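Local coordinates for transcriptional regulator, MarR family (Neisseria meningitidis serogroup B, PDB 3G3Z), which probably binds DNA as a dimer and regulates transcription through a winged helix-turn-helix domain, at the interface of chains A and B. Coordinates in Å, arbitrary orientation; residue numbers count along the deposited sequence, not the author numbering. Chains: chain A/B, Transcriptional regulator, MarR family.

Contact 1: the interface of chains A and B. Residues chain A 7, 10-11, 14-15; chain B 54-56.
The indole of B:Trp55 lies against helix 5-25 of chain A, with the methyl CG2 of A:Thr11 over one face of its six-membered ring, 3.6 Å from the ring centroid and offset toward the rim. The far rim of the ring reaches the helix backbone, where CZ3 of B:Trp55 is 3.5 Å from the carbonyl carbon C of A:Gly10. Near CZ2 stands the carboxylate of A:Asp7, its plane turned 89° from that of the indole.

The hydroxyl of A:Thr11 helps fix this pose. With chi1 at 60°, OG1 sits between the backbone N and the carbonyl carbon and donates a hydrogen bond to A:Asp7 O at 3.2 Å, while CG2 is turned toward the indole and toward CG of B:Lys54. The lysine chain runs out extended and bends at its last torsion, which brings NZ to 2.9 Å from A:Asp7 OD2. This salt bridge uses the syn lone pair of the carboxylate oxygen.

At the other end of the patch a water joins three groups: it is 2.7 Å from A:Thr11 O, 2.7 Å from B:Lys54 O and 2.6 Å from B:Ser56 OG. Backbone carbonyls of both chains are thereby tied together. B:Ser56 follows helix 48-54, in the turn before the probable recognition helix, so the contact braces the DNA-binding lobe of one subunit against the N-terminal helix of the other and may help set its orientation.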
# COMPACT_ATOMS: atom_id res chain seq x y z
N ASP A 7 7.29 -10.28 7.54
CA ASP A 7 7.28 -10.61 6.13
C ASP A 7 5.84 -10.91 5.70
O ASP A 7 5.37 -10.44 4.67
CB ASP A 7 8.16 -11.82 5.86
CG ASP A 7 8.23 -12.15 4.40
OD1 ASP A 7 9.08 -11.57 3.70
OD2 ASP A 7 7.42 -12.99 3.95
N GLY A 10 3.86 -7.59 5.78
CA GLY A 10 4.28 -6.66 4.72
C GLY A 10 3.75 -7.04 3.35
O GLY A 10 3.29 -6.18 2.59
N THR A 11 3.83 -8.33 3.02
CA THR A 11 3.34 -8.79 1.73
C THR A 11 1.82 -8.61 1.63
O THR A 11 1.30 -8.28 0.57
CB THR A 11 3.69 -10.27 1.45
OG1 THR A 11 3.10 -11.09 2.46
CG2 THR A 11 5.20 -10.50 1.41
N ASN A 14 0.51 -4.80 1.49
CA ASN A 14 0.84 -4.29 0.16
C ASN A 14 -0.04 -4.89 -0.93
O ASN A 14 -0.28 -4.24 -1.93
CB ASN A 14 2.32 -4.48 -0.15
CG ASN A 14 3.17 -3.31 0.35
OD1 ASN A 14 3.31 -2.29 -0.34
ND2 ASN A 14 3.74 -3.46 1.54
N LEU A 15 -0.53 -6.11 -0.72
CA LEU A 15 -1.48 -6.73 -1.66
C LEU A 15 -2.84 -6.02 -1.60
O LEU A 15 -3.40 -5.65 -2.63
CB LEU A 15 -1.62 -8.24 -1.39
CG LEU A 15 -2.67 -9.06 -2.16
CD1 LEU A 15 -2.45 -8.99 -3.67
CD2 LEU A 15 -2.66 -10.51 -1.69
N LYS B 54 5.14 -11.76 -4.95
CA LYS B 54 5.21 -11.70 -3.49
C LYS B 54 4.99 -10.26 -2.97
O LYS B 54 4.15 -10.03 -2.09
CB LYS B 54 6.55 -12.24 -3.02
CG LYS B 54 6.73 -12.33 -1.53
CD LYS B 54 8.11 -12.87 -1.23
CE LYS B 54 8.49 -12.67 0.21
NZ LYS B 54 7.74 -13.56 1.13
N TRP B 55 5.73 -9.30 -3.53
CA TRP B 55 5.67 -7.92 -3.05
C TRP B 55 4.75 -6.98 -3.84
O TRP B 55 4.76 -5.77 -3.62
CB TRP B 55 7.08 -7.36 -2.85
CG TRP B 55 7.78 -8.09 -1.73
CD1 TRP B 55 8.66 -9.14 -1.86
CD2 TRP B 55 7.61 -7.89 -0.32
NE1 TRP B 55 9.06 -9.57 -0.62
CE2 TRP B 55 8.44 -8.82 0.34
CE3 TRP B 55 6.84 -7.00 0.45
CZ2 TRP B 55 8.53 -8.89 1.74
CZ3 TRP B 55 6.93 -7.07 1.84
CH2 TRP B 55 7.77 -8.01 2.47
N SER B 56 3.94 -7.56 -4.72
CA SER B 56 2.97 -6.81 -5.52
C SER B 56 3.65 -5.72 -6.34
O SER B 56 3.21 -4.57 -6.34
CB SER B 56 1.87 -6.21 -4.65
OG SER B 56 1.06 -7.22 -4.05
O HOH W 1 2.29 -8.10 -1.94

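Contact 2: the interface of chains A and B. Residues chain A 6, 136, 139-140; chain B 19, 23, 109, 113.
A:Met136 O lies at the edge of B:Phe109, in the plane of the phenyl ring and 3.9 Å from CE1, a van der Waals approach reached from the side of the carbonyl. B:Phe109 organises the carbon contacts around it. Its two faces are taken by its own chain, with B:Val113 CG2 over the centre of one and B:Trp23 CD1 over the centre of the other, while chain A meets the perimeter. On one flank CD1 of the phenylalanine touches the methyl CG2 of A:Thr139 at 3.7 Å. On the opposite flank CD2 lies 3.9 Å from CD2 of A:Leu6, whose other methyl, CD1, rests over the rim of one face of the B:Trp23 indole. The tip, CZ, abuts CG of the selenomethionine A:Met136 at 3.7 Å.

The same CG also touches CG2 of B:Val113. Further out the selenomethionine chain bends at chi3 (-34°), which folds the methyl CE back against CG1 of B:Val19 in a tight 3.5 Å contact. One turn along, A:Ile140 lays CD1 on helix 5-26, 3.7 Å from both CB of B:Trp23 and the carbonyl O of B:Val19, while CG1 faces CE1 of B:Phe109.

Helix 119-142 of chain A thus lies in a groove lined by helices 5-26 and 93-114 of chain B, with the start of helix 5-25 of chain A beyond B:Phe109, within the helical dimerisation region typical of MarR proteins.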
# COMPACT_ATOMS: atom_id res chain seq x y z
N LEU A 6 6.61 -10.25 10.21
CA LEU A 6 6.77 -8.98 9.51
C LEU A 6 6.68 -9.19 8.01
O LEU A 6 6.08 -8.39 7.30
CB LEU A 6 8.13 -8.38 9.89
CG LEU A 6 8.41 -6.87 9.92
CD1 LEU A 6 9.55 -6.48 8.97
CD2 LEU A 6 7.15 -6.00 9.73
N MSE A 136 4.35 -0.10 15.31
CA MSE A 136 5.34 0.15 14.28
C MSE A 136 5.80 1.60 14.30
O MSE A 136 7.00 1.84 14.26
CB MSE A 136 4.80 -0.19 12.90
CG MSE A 136 4.53 -1.65 12.69
SE MSE A 136 3.53 -1.97 11.05
CE MSE A 136 2.43 -0.38 10.99
N THR A 139 7.93 2.22 17.47
CA THR A 139 9.21 1.52 17.43
C THR A 139 10.20 2.22 16.50
O THR A 139 11.39 2.36 16.83
CB THR A 139 9.03 0.05 17.00
OG1 THR A 139 8.11 -0.59 17.89
CG2 THR A 139 10.35 -0.72 17.04
N ILE A 140 9.70 2.65 15.34
CA ILE A 140 10.47 3.43 14.37
C ILE A 140 10.92 4.76 15.00
O ILE A 140 12.06 5.20 14.79
CB ILE A 140 9.66 3.70 13.08
CG1 ILE A 140 9.39 2.39 12.32
CG2 ILE A 140 10.36 4.72 12.18
CD1 ILE A 140 8.27 2.51 11.28
N VAL B 19 3.74 3.31 6.72
CA VAL B 19 4.52 3.03 7.92
C VAL B 19 5.57 1.94 7.64
O VAL B 19 6.74 2.10 7.99
CB VAL B 19 3.62 2.64 9.11
CG1 VAL B 19 4.47 2.37 10.35
CG2 VAL B 19 2.58 3.76 9.38
N TRP B 23 9.75 2.18 7.82
CA TRP B 23 10.69 1.27 8.48
C TRP B 23 11.79 0.81 7.52
O TRP B 23 12.96 0.71 7.90
CB TRP B 23 10.00 0.05 9.08
CG TRP B 23 11.01 -0.90 9.64
CD1 TRP B 23 11.63 -0.80 10.85
CD2 TRP B 23 11.58 -2.04 8.98
NE1 TRP B 23 12.52 -1.83 11.00
CE2 TRP B 23 12.52 -2.60 9.87
CE3 TRP B 23 11.37 -2.66 7.74
CZ2 TRP B 23 13.26 -3.76 9.56
CZ3 TRP B 23 12.11 -3.80 7.42
CH2 TRP B 23 13.04 -4.34 8.33
N PHE B 109 12.50 -5.91 14.71
CA PHE B 109 11.30 -5.11 14.49
C PHE B 109 10.06 -5.99 14.56
O PHE B 109 9.08 -5.62 15.18
CB PHE B 109 11.38 -4.40 13.12
CG PHE B 109 10.26 -3.40 12.85
CD1 PHE B 109 10.12 -2.25 13.63
CD2 PHE B 109 9.39 -3.60 11.78
CE1 PHE B 109 9.10 -1.31 13.37
CE2 PHE B 109 8.36 -2.66 11.51
CZ PHE B 109 8.22 -1.51 12.31
N VAL B 113 7.08 -5.67 17.36
CA VAL B 113 5.83 -5.28 16.73
C VAL B 113 4.66 -6.22 17.04
O VAL B 113 3.55 -5.76 17.29
CB VAL B 113 6.04 -5.06 15.20
CG1 VAL B 113 4.75 -5.21 14.41
CG2 VAL B 113 6.68 -3.69 14.95

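Contact 3: the interface of chains A and B. Residues chain A 12, 15-16, 117, 125; chain B 129, 132-133, 136.
Packing is tightest around A:Ile16, whose CD1 methyl is pushed into the surface of helix 119-143 of chain B. There CD1 of A:Ile16 meets the methyl CE of the selenomethionine B:Met136 at 3.5 Å, closer than carbons usually pack, and the backbone carbonyl O of B:Leu129 at 3.4 Å. CB of B:Ala133 adds a third wall, 3.7 Å from CD1 of A:Ile16. With CG1 anti to the carbonyl carbon (chi1 -53°) and a second turn at chi2 (-67°), CD1 reaches the helix backbone, while CG2 stays back against the selenium end of B:Met136. The small B:Ala133 also receives CD2 of A:Leu15, 3.7 Å from its CB.

Beyond this core the leucines meet at ordinary van der Waals distance: A:Leu125 sets CD1 against CD2 of B:Leu129 and CD2 against CD1 of B:Leu132, both at 3.8 Å. The margins are looser. A:Phe117 offers CE1 to CB of B:Leu132 at 4.0 Å. At the other border A:Arg12 touches B:Leu129 through its CB, and its extended chain carries the guanidinium away from the leucine cluster.

The patch inserts helix 119-143 of one subunit between the N- and C-terminal helices of the other, a hydrophobic core that should hold the dimer together.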
# COMPACT_ATOMS: atom_id res chain seq x y z
N ARG A 12 1.11 -8.83 2.74
CA ARG A 12 -0.36 -8.84 2.72
C ARG A 12 -1.00 -7.48 2.74
O ARG A 12 -2.06 -7.30 2.16
CB ARG A 12 -0.93 -9.69 3.86
CG ARG A 12 -0.99 -11.15 3.53
CD ARG A 12 -1.15 -12.01 4.78
NE ARG A 12 -1.13 -13.42 4.43
CZ ARG A 12 -0.03 -14.13 4.20
NH1 ARG A 12 1.17 -13.56 4.30
NH2 ARG A 12 -0.12 -15.41 3.88
N LEU A 15 -0.53 -6.11 -0.72
CA LEU A 15 -1.48 -6.73 -1.66
C LEU A 15 -2.84 -6.02 -1.60
O LEU A 15 -3.40 -5.65 -2.63
CB LEU A 15 -1.62 -8.24 -1.39
CG LEU A 15 -2.67 -9.06 -2.16
CD1 LEU A 15 -2.45 -8.99 -3.67
CD2 LEU A 15 -2.66 -10.51 -1.69
N ILE A 16 -3.37 -5.82 -0.39
CA ILE A 16 -4.63 -5.09 -0.25
C ILE A 16 -4.50 -3.70 -0.88
O ILE A 16 -5.33 -3.30 -1.71
CB ILE A 16 -5.09 -5.00 1.24
CG1 ILE A 16 -5.14 -6.39 1.89
CG2 ILE A 16 -6.44 -4.33 1.35
CD1 ILE A 16 -6.19 -7.34 1.35
N PHE A 117 -17.05 -10.45 3.95
CA PHE A 117 -16.10 -10.37 5.05
C PHE A 117 -16.77 -10.38 6.42
O PHE A 117 -16.29 -11.04 7.33
CB PHE A 117 -15.14 -9.18 4.89
CG PHE A 117 -13.83 -9.39 5.58
CD1 PHE A 117 -12.96 -10.38 5.13
CD2 PHE A 117 -13.48 -8.65 6.70
CE1 PHE A 117 -11.75 -10.62 5.75
CE2 PHE A 117 -12.27 -8.87 7.34
CZ PHE A 117 -11.40 -9.86 6.87
N LEU A 125 -10.29 -6.80 12.02
CA LEU A 125 -9.20 -6.46 11.11
C LEU A 125 -8.73 -5.03 11.35
O LEU A 125 -7.54 -4.77 11.40
CB LEU A 125 -9.61 -6.67 9.65
CG LEU A 125 -8.52 -6.36 8.62
CD1 LEU A 125 -7.50 -7.50 8.52
CD2 LEU A 125 -9.14 -6.09 7.28
N LEU B 129 -6.63 -11.18 5.96
CA LEU B 129 -6.10 -10.36 4.88
C LEU B 129 -6.17 -11.09 3.54
O LEU B 129 -6.61 -10.52 2.55
CB LEU B 129 -4.67 -9.91 5.21
CG LEU B 129 -4.61 -8.82 6.28
CD1 LEU B 129 -3.25 -8.77 6.96
CD2 LEU B 129 -4.97 -7.45 5.68
N LEU B 132 -9.74 -11.26 2.52
CA LEU B 132 -10.09 -9.92 2.06
C LEU B 132 -9.62 -9.69 0.63
O LEU B 132 -10.40 -9.26 -0.24
CB LEU B 132 -9.47 -8.86 2.97
CG LEU B 132 -10.27 -7.60 3.30
CD1 LEU B 132 -9.30 -6.46 3.54
CD2 LEU B 132 -11.27 -7.20 2.23
N ALA B 133 -8.34 -9.98 0.38
CA ALA B 133 -7.78 -9.85 -0.96
C ALA B 133 -8.59 -10.66 -1.98
O ALA B 133 -8.95 -10.11 -3.03
CB ALA B 133 -6.30 -10.24 -0.98
N MSE B 136 -12.03 -9.10 -2.94
CA MSE B 136 -11.78 -7.90 -3.71
C MSE B 136 -11.37 -8.22 -5.14
O MSE B 136 -11.90 -7.62 -6.08
CB MSE B 136 -10.72 -7.02 -3.02
CG MSE B 136 -11.18 -6.37 -1.71
SE MSE B 136 -9.72 -5.46 -0.73
CE MSE B 136 -8.23 -6.54 -1.33

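Contact 4: the interface of chains A and B. Residues chain A 5-6, 9, 132; chain B 110, 114, 122, 126.
A:Gln5, A:Leu6 and A:Leu9 are helical in the first turns of helix 5-25, while B:Phe114, at the end of helix 93-114, turns out of the helix (psi 8°). The backbone N of A:Leu6 donates a long, bent hydrogen bond to the hydroxyl OG of B:Ser110 (3.3 Å, 137° at the hydrogen). B:Ser110 thereby gives a partner to an amide at the very start of the helix, and its CB packs on CB of A:Leu6.

The main side-chain feature is the phenyl ring of B:Phe114, caught between two residues of chain A. The CG methylene of A:Gln5 sits over the centre of one face, 3.4 Å from the ring centroid. CD2 of A:Leu132 presses on the opposite face toward its rim, 3.5 Å from CE1 of the phenylalanine. At the edge, in the ring plane, lies CB of A:Leu9.

A:Gln5 bends at chi2, so that its aliphatic part covers the ring while the amide turns off it, the two planes 66° apart. OE1 of the glutamine is then 3.3 Å from a water that also lies 3.1 Å from B:Phe114 O, a long bridge across the chains. OG1 of B:Thr122 lies over the amide face, 3.4 Å from NE2 of A:Gln5, a contact and not a hydrogen bond along an N-H. Behind the glutamine, the tip of B:Phe126 comes to the helix backbone, with CZ 3.4 Å from A:Gln5 O.

The site anchors the N-terminal end of one subunit on the junction of helices 93-114 and 119-143 of the other and probably helps hold the two subunits together.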
# COMPACT_ATOMS: atom_id res chain seq x y z
N GLN A 5 6.79 -13.00 10.78
CA GLN A 5 5.55 -12.26 10.98
C GLN A 5 5.51 -10.99 10.15
O GLN A 5 4.51 -10.69 9.50
CB GLN A 5 5.44 -11.86 12.44
CG GLN A 5 4.15 -12.23 13.07
CD GLN A 5 4.32 -13.33 14.06
OE1 GLN A 5 4.73 -13.10 15.20
NE2 GLN A 5 4.03 -14.55 13.63
N LEU A 6 6.61 -10.25 10.21
CA LEU A 6 6.77 -8.98 9.51
C LEU A 6 6.68 -9.19 8.01
O LEU A 6 6.08 -8.39 7.30
CB LEU A 6 8.13 -8.38 9.89
CG LEU A 6 8.41 -6.87 9.92
CD1 LEU A 6 9.55 -6.48 8.97
CD2 LEU A 6 7.15 -6.00 9.73
N LEU A 9 3.10 -9.95 7.18
CA LEU A 9 2.31 -8.73 7.25
C LEU A 9 2.58 -7.83 6.05
O LEU A 9 1.66 -7.36 5.38
CB LEU A 9 2.56 -7.96 8.56
CG LEU A 9 1.76 -6.66 8.71
CD1 LEU A 9 0.29 -6.97 9.00
CD2 LEU A 9 2.33 -5.74 9.77
N LEU A 132 -1.12 -2.60 15.08
CA LEU A 132 0.15 -2.84 14.41
C LEU A 132 0.78 -1.53 13.96
O LEU A 132 1.94 -1.28 14.25
CB LEU A 132 -0.02 -3.80 13.24
CG LEU A 132 -0.20 -5.26 13.66
CD1 LEU A 132 -0.88 -6.06 12.55
CD2 LEU A 132 1.12 -5.90 14.06
N SER B 110 10.13 -7.17 13.94
CA SER B 110 9.03 -8.14 13.97
C SER B 110 8.64 -8.58 15.38
O SER B 110 7.45 -8.77 15.67
CB SER B 110 9.38 -9.37 13.13
OG SER B 110 8.28 -10.23 13.00
N PHE B 114 4.94 -7.52 17.07
CA PHE B 114 3.90 -8.52 17.30
C PHE B 114 3.79 -8.98 18.76
O PHE B 114 3.02 -9.89 19.08
CB PHE B 114 4.07 -9.70 16.34
CG PHE B 114 3.77 -9.34 14.91
CD1 PHE B 114 2.48 -9.47 14.41
CD2 PHE B 114 4.77 -8.83 14.09
CE1 PHE B 114 2.19 -9.11 13.10
CE2 PHE B 114 4.49 -8.47 12.77
CZ PHE B 114 3.20 -8.62 12.28
N THR B 122 -2.23 -14.00 14.85
CA THR B 122 -1.60 -13.50 13.64
C THR B 122 -1.91 -14.39 12.43
O THR B 122 -2.27 -13.87 11.38
CB THR B 122 -0.08 -13.19 13.79
OG1 THR B 122 0.66 -14.41 14.01
CG2 THR B 122 0.16 -12.23 14.94
N PHE B 126 -3.60 -12.97 9.17
CA PHE B 126 -3.05 -13.21 7.84
C PHE B 126 -4.03 -13.92 6.91
O PHE B 126 -4.11 -13.60 5.73
CB PHE B 126 -1.71 -13.96 7.92
CG PHE B 126 -0.65 -13.21 8.69
CD1 PHE B 126 -0.63 -11.81 8.70
CD2 PHE B 126 0.33 -13.90 9.41
CE1 PHE B 126 0.34 -11.11 9.42
CE2 PHE B 126 1.32 -13.20 10.12
CZ PHE B 126 1.32 -11.80 10.12
O HOH W 2 2.99 -12.76 17.95

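Helix 5-25 of chain A takes part in all four contacts. Its first turns serve contacts 2 and 4, whose C-alpha centres are about 10 Å apart and which share A:Leu6; further along, A:Leu15 belongs to both contacts 1 and 3, about 11 Å apart. Contacts 2 and 3 are the most widely separated, about 20 Å between centres. Helix 119-142 of chain A joins contacts 2, 3 and 4; in chain B, helix 93-114 links contacts 2 and 4, and helix 119-143 contacts 3 and 4. With two-fold symmetry, the terminal helices interlock, while contact 1 connects this dimerisation region to a DNA-binding lobe.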